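Local coordinates for core protein P7 (Pseudomonas phage phi12, PDB 2Q82), which is a structural core protein of a double-stranded RNA bacteriophage and probably assists assembly of the viral polymerase complex and packaging of its genome, at residues A[14-26]-A[112-124]. Sequence-based numbering, arbitrary orientation.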
# COMPACT_ATOMS: atom_id res chain seq x y z
N GLU A 14 -27.69 -10.44 2.94
CA GLU A 14 -28.08 -11.80 2.52
C GLU A 14 -26.60 -12.27 2.07
O GLU A 14 -25.62 -11.51 2.00
CB GLU A 14 -28.95 -11.96 1.38
CG GLU A 14 -28.42 -11.53 0.06
CD GLU A 14 -29.48 -11.72 -0.98
OE1 GLU A 14 -30.59 -12.15 -0.60
OE2 GLU A 14 -29.22 -11.44 -2.16
N LEU A 15 -26.56 -13.55 1.73
CA LEU A 15 -25.31 -14.22 1.56
C LEU A 15 -24.48 -13.84 0.42
O LEU A 15 -23.26 -13.83 0.52
CB LEU A 15 -25.65 -15.72 1.55
CG LEU A 15 -24.45 -16.61 1.25
CD1 LEU A 15 -23.50 -16.58 2.41
CD2 LEU A 15 -24.88 -17.99 0.94
N GLN A 16 -25.15 -13.48 -0.66
CA GLN A 16 -24.42 -13.16 -1.88
C GLN A 16 -23.72 -11.89 -1.72
O GLN A 16 -22.60 -11.71 -2.11
CB GLN A 16 -25.37 -13.07 -3.08
CG GLN A 16 -25.96 -14.38 -3.49
CD GLN A 16 -24.92 -15.39 -3.87
OE1 GLN A 16 -24.83 -16.45 -3.26
NE2 GLN A 16 -24.13 -15.08 -4.89
N ASN A 17 -24.40 -10.93 -1.09
CA ASN A 17 -23.75 -9.69 -0.89
C ASN A 17 -22.60 -9.86 0.07
O ASN A 17 -21.59 -9.17 -0.05
CB ASN A 17 -24.76 -8.73 -0.36
CG ASN A 17 -25.85 -8.50 -1.35
OD1 ASN A 17 -26.98 -8.22 -0.99
ND2 ASN A 17 -25.51 -8.60 -2.64
N ARG A 18 -22.74 -10.76 1.03
CA ARG A 18 -21.66 -10.95 1.98
C ARG A 18 -20.45 -11.49 1.28
O ARG A 18 -19.34 -10.98 1.46
CB ARG A 18 -22.06 -11.88 3.10
CG ARG A 18 -22.99 -11.19 4.03
CD ARG A 18 -23.18 -11.88 5.36
NE ARG A 18 -23.45 -13.31 5.31
CZ ARG A 18 -24.66 -13.87 5.24
NH1 ARG A 18 -25.76 -13.12 5.19
NH2 ARG A 18 -24.78 -15.19 5.31
N LEU A 19 -20.65 -12.51 0.47
CA LEU A 19 -19.55 -13.11 -0.24
C LEU A 19 -18.91 -12.17 -1.23
O LEU A 19 -17.71 -12.24 -1.48
CB LEU A 19 -20.03 -14.33 -1.00
CG LEU A 19 -20.50 -15.44 -0.09
CD1 LEU A 19 -21.43 -16.33 -0.87
CD2 LEU A 19 -19.32 -16.22 0.44
N ALA A 20 -19.71 -11.28 -1.80
CA ALA A 20 -19.21 -10.33 -2.78
C ALA A 20 -18.19 -9.41 -2.13
O ALA A 20 -17.18 -9.08 -2.73
CB ALA A 20 -20.35 -9.53 -3.37
N GLN A 21 -18.46 -9.02 -0.89
CA GLN A 21 -17.55 -8.13 -0.19
C GLN A 21 -16.31 -8.81 0.38
O GLN A 21 -15.23 -8.24 0.35
CB GLN A 21 -18.28 -7.31 0.87
CG GLN A 21 -18.74 -8.09 2.07
CD GLN A 21 -19.26 -7.19 3.17
OE1 GLN A 21 -18.52 -6.84 4.10
NE2 GLN A 21 -20.52 -6.80 3.08
N TYR A 22 -16.45 -10.04 0.88
CA TYR A 22 -15.28 -10.86 1.18
C TYR A 22 -14.37 -10.87 -0.03
O TYR A 22 -13.18 -10.61 0.07
CB TYR A 22 -15.68 -12.31 1.48
CG TYR A 22 -16.61 -12.51 2.65
CD1 TYR A 22 -16.78 -11.52 3.60
CD2 TYR A 22 -17.32 -13.69 2.80
CE1 TYR A 22 -17.63 -11.71 4.67
CE2 TYR A 22 -18.16 -13.88 3.85
CZ TYR A 22 -18.32 -12.89 4.78
OH TYR A 22 -19.18 -13.09 5.83
N GLU A 23 -14.95 -11.20 -1.18
CA GLU A 23 -14.19 -11.38 -2.42
C GLU A 23 -13.27 -10.23 -2.83
O GLU A 23 -12.24 -10.44 -3.45
CB GLU A 23 -15.12 -11.59 -3.59
CG GLU A 23 -15.82 -12.91 -3.69
CD GLU A 23 -16.91 -12.85 -4.74
OE1 GLU A 23 -16.85 -11.91 -5.57
OE2 GLU A 23 -17.80 -13.71 -4.75
N THR A 24 -13.72 -9.02 -2.53
CA THR A 24 -12.97 -7.84 -2.90
C THR A 24 -12.34 -7.09 -1.74
O THR A 24 -12.05 -5.90 -1.85
CB THR A 24 -13.84 -6.83 -3.62
OG1 THR A 24 -14.96 -6.53 -2.78
CG2 THR A 24 -14.35 -7.36 -4.90
N SER A 25 -12.16 -7.76 -0.60
CA SER A 25 -11.54 -7.10 0.53
C SER A 25 -10.35 -7.89 1.04
O SER A 25 -10.20 -9.08 0.76
CB SER A 25 -12.49 -6.93 1.71
OG SER A 25 -13.73 -6.39 1.33
N LEU A 26 -9.54 -7.22 1.83
CA LEU A 26 -8.39 -7.86 2.42
C LEU A 26 -8.71 -8.14 3.87
O LEU A 26 -9.05 -7.21 4.60
CB LEU A 26 -7.18 -6.95 2.32
CG LEU A 26 -6.01 -7.45 3.17
CD1 LEU A 26 -5.44 -8.71 2.58
CD2 LEU A 26 -4.94 -6.39 3.25
N MSE A 112 -14.35 -14.67 11.87
CA MSE A 112 -13.82 -15.50 10.80
C MSE A 112 -14.65 -16.77 10.63
O MSE A 112 -14.72 -17.33 9.55
CB MSE A 112 -12.39 -15.89 11.08
CG MSE A 112 -11.75 -16.62 9.91
SE MSE A 112 -11.18 -15.34 8.53
CE MSE A 112 -11.50 -16.32 6.86
N VAL A 113 -15.26 -17.22 11.72
CA VAL A 113 -16.08 -18.42 11.67
C VAL A 113 -17.29 -18.18 10.75
O VAL A 113 -17.66 -19.03 9.95
CB VAL A 113 -16.56 -18.78 13.06
CG1 VAL A 113 -17.58 -19.90 12.98
CG2 VAL A 113 -15.37 -19.20 13.90
N ARG A 114 -17.88 -17.00 10.88
CA ARG A 114 -19.01 -16.66 10.03
C ARG A 114 -18.55 -16.56 8.60
O ARG A 114 -19.23 -17.05 7.71
CB ARG A 114 -19.60 -15.33 10.50
CG ARG A 114 -20.51 -14.66 9.51
CD ARG A 114 -21.95 -14.94 9.74
NE ARG A 114 -22.19 -16.34 10.07
CZ ARG A 114 -22.84 -17.17 9.27
NH1 ARG A 114 -23.30 -16.74 8.11
NH2 ARG A 114 -23.04 -18.43 9.65
N VAL A 115 -17.39 -15.96 8.36
CA VAL A 115 -16.87 -15.84 7.01
C VAL A 115 -16.68 -17.22 6.37
O VAL A 115 -17.11 -17.47 5.25
CB VAL A 115 -15.51 -15.11 7.03
CG1 VAL A 115 -14.83 -15.22 5.68
CG2 VAL A 115 -15.72 -13.65 7.40
N LEU A 116 -16.02 -18.11 7.10
CA LEU A 116 -15.76 -19.45 6.59
C LEU A 116 -17.06 -20.21 6.34
O LEU A 116 -17.18 -20.94 5.36
CB LEU A 116 -14.89 -20.21 7.57
CG LEU A 116 -13.47 -19.64 7.62
CD1 LEU A 116 -12.72 -20.26 8.78
CD2 LEU A 116 -12.74 -19.93 6.32
N ASN A 117 -18.02 -20.04 7.24
CA ASN A 117 -19.31 -20.70 7.12
C ASN A 117 -19.94 -20.32 5.80
O ASN A 117 -20.38 -21.17 5.04
CB ASN A 117 -20.24 -20.23 8.24
CG ASN A 117 -19.98 -20.93 9.56
OD1 ASN A 117 -20.60 -20.61 10.56
ND2 ASN A 117 -19.07 -21.89 9.56
N ASP A 118 -19.99 -19.02 5.54
CA ASP A 118 -20.60 -18.52 4.31
C ASP A 118 -19.97 -19.10 3.07
O ASP A 118 -20.65 -19.53 2.14
CB ASP A 118 -20.51 -16.99 4.25
CG ASP A 118 -21.42 -16.32 5.26
OD1 ASP A 118 -22.47 -16.92 5.60
OD2 ASP A 118 -21.09 -15.20 5.70
N ILE A 119 -18.64 -19.10 3.03
CA ILE A 119 -17.94 -19.61 1.87
C ILE A 119 -18.16 -21.11 1.69
O ILE A 119 -18.32 -21.59 0.58
CB ILE A 119 -16.45 -19.32 1.98
CG1 ILE A 119 -16.23 -17.80 1.96
CG2 ILE A 119 -15.71 -19.99 0.84
CD1 ILE A 119 -14.84 -17.35 2.39
N ALA A 120 -18.17 -21.84 2.80
CA ALA A 120 -18.37 -23.27 2.74
C ALA A 120 -19.79 -23.56 2.29
O ALA A 120 -20.02 -24.44 1.46
CB ALA A 120 -18.11 -23.90 4.09
N ASP A 121 -20.74 -22.82 2.84
CA ASP A 121 -22.14 -23.04 2.49
C ASP A 121 -22.38 -22.75 1.02
O ASP A 121 -23.13 -23.46 0.35
CB ASP A 121 -23.06 -22.14 3.31
CG ASP A 121 -23.13 -22.54 4.77
OD1 ASP A 121 -22.71 -23.66 5.11
OD2 ASP A 121 -23.62 -21.73 5.57
N GLU A 122 -21.75 -21.70 0.50
CA GLU A 122 -21.98 -21.36 -0.89
C GLU A 122 -21.36 -22.40 -1.80
O GLU A 122 -21.81 -22.62 -2.93
CB GLU A 122 -21.41 -19.98 -1.18
CG GLU A 122 -21.50 -19.54 -2.62
CD GLU A 122 -22.91 -19.63 -3.23
OE1 GLU A 122 -23.91 -19.40 -2.52
OE2 GLU A 122 -22.99 -19.92 -4.44
N GLN A 123 -20.33 -23.06 -1.30
CA GLN A 123 -19.66 -24.07 -2.07
C GLN A 123 -20.56 -25.32 -2.20
O GLN A 123 -20.55 -25.99 -3.22
CB GLN A 123 -18.32 -24.39 -1.40
CG GLN A 123 -17.51 -25.46 -2.08
CD GLN A 123 -17.48 -25.33 -3.59
OE1 GLN A 123 -17.57 -26.33 -4.30
NE2 GLN A 123 -17.34 -24.10 -4.10
N LEU A 124 -21.36 -25.60 -1.17
CA LEU A 124 -22.29 -26.73 -1.21
C LEU A 124 -23.32 -26.47 -2.31
O LEU A 124 -23.75 -27.37 -3.01
CB LEU A 124 -23.06 -26.87 0.10
CG LEU A 124 -22.29 -27.23 1.36
CD1 LEU A 124 -23.24 -27.36 2.55
CD2 LEU A 124 -21.55 -28.52 1.12
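One face of the Tyr22 ring lies under Val115, whose CG1 sits 4.1 Å from the ring centroid, 15° off the normal, in a CH-pi contact. Arg18 O and Leu19 N, from Tyr22's own helix, lie over the opposite face. Asp118 CB meets the ring edge. The Arg18 guanidinium carries Leu15 CA over one face and the Asp118 carboxylate at its edge. Arg18 grips that carboxylate side-on with two nearly straight bonds, NE to Asp118 OD2 (3.0 Å) and NH2 to Asp118 OD1 (2.9 Å). The acid plane is turned 45° from the guanidinium, and Arg18 meets both oxygens from above the carboxylate plane. Tyr22 OH donates to the anti lone pair of Asp118 OD2 at 2.8 Å. OD2 therefore accepts two bonds. Arg114 NH1 makes a salt bridge with Asp118 OD1 (2.6 Å) from within the second helix, so two arginines share one buried acid, whose charge they probably balance. Asp118 is a knob in a hole formed by Leu15, Arg18, Leu19 and Tyr22. The contact pairs the first and last helices of the modelled chain, in the P7 N-terminal core family; the axes of 15-23 and 112-124 cross at -112°. Helix 15-23 runs into strand 25-30, central in a parallel five-stranded sheet; helix 112-127 directly follows outermost strand 109-111. Leu19 CD2 packs on Ile119 CG1 (3.8 Å). Leu19 CD1, the other methyl, rests on Glu122 CG at 3.7 Å. Ile119 also touches Phe41.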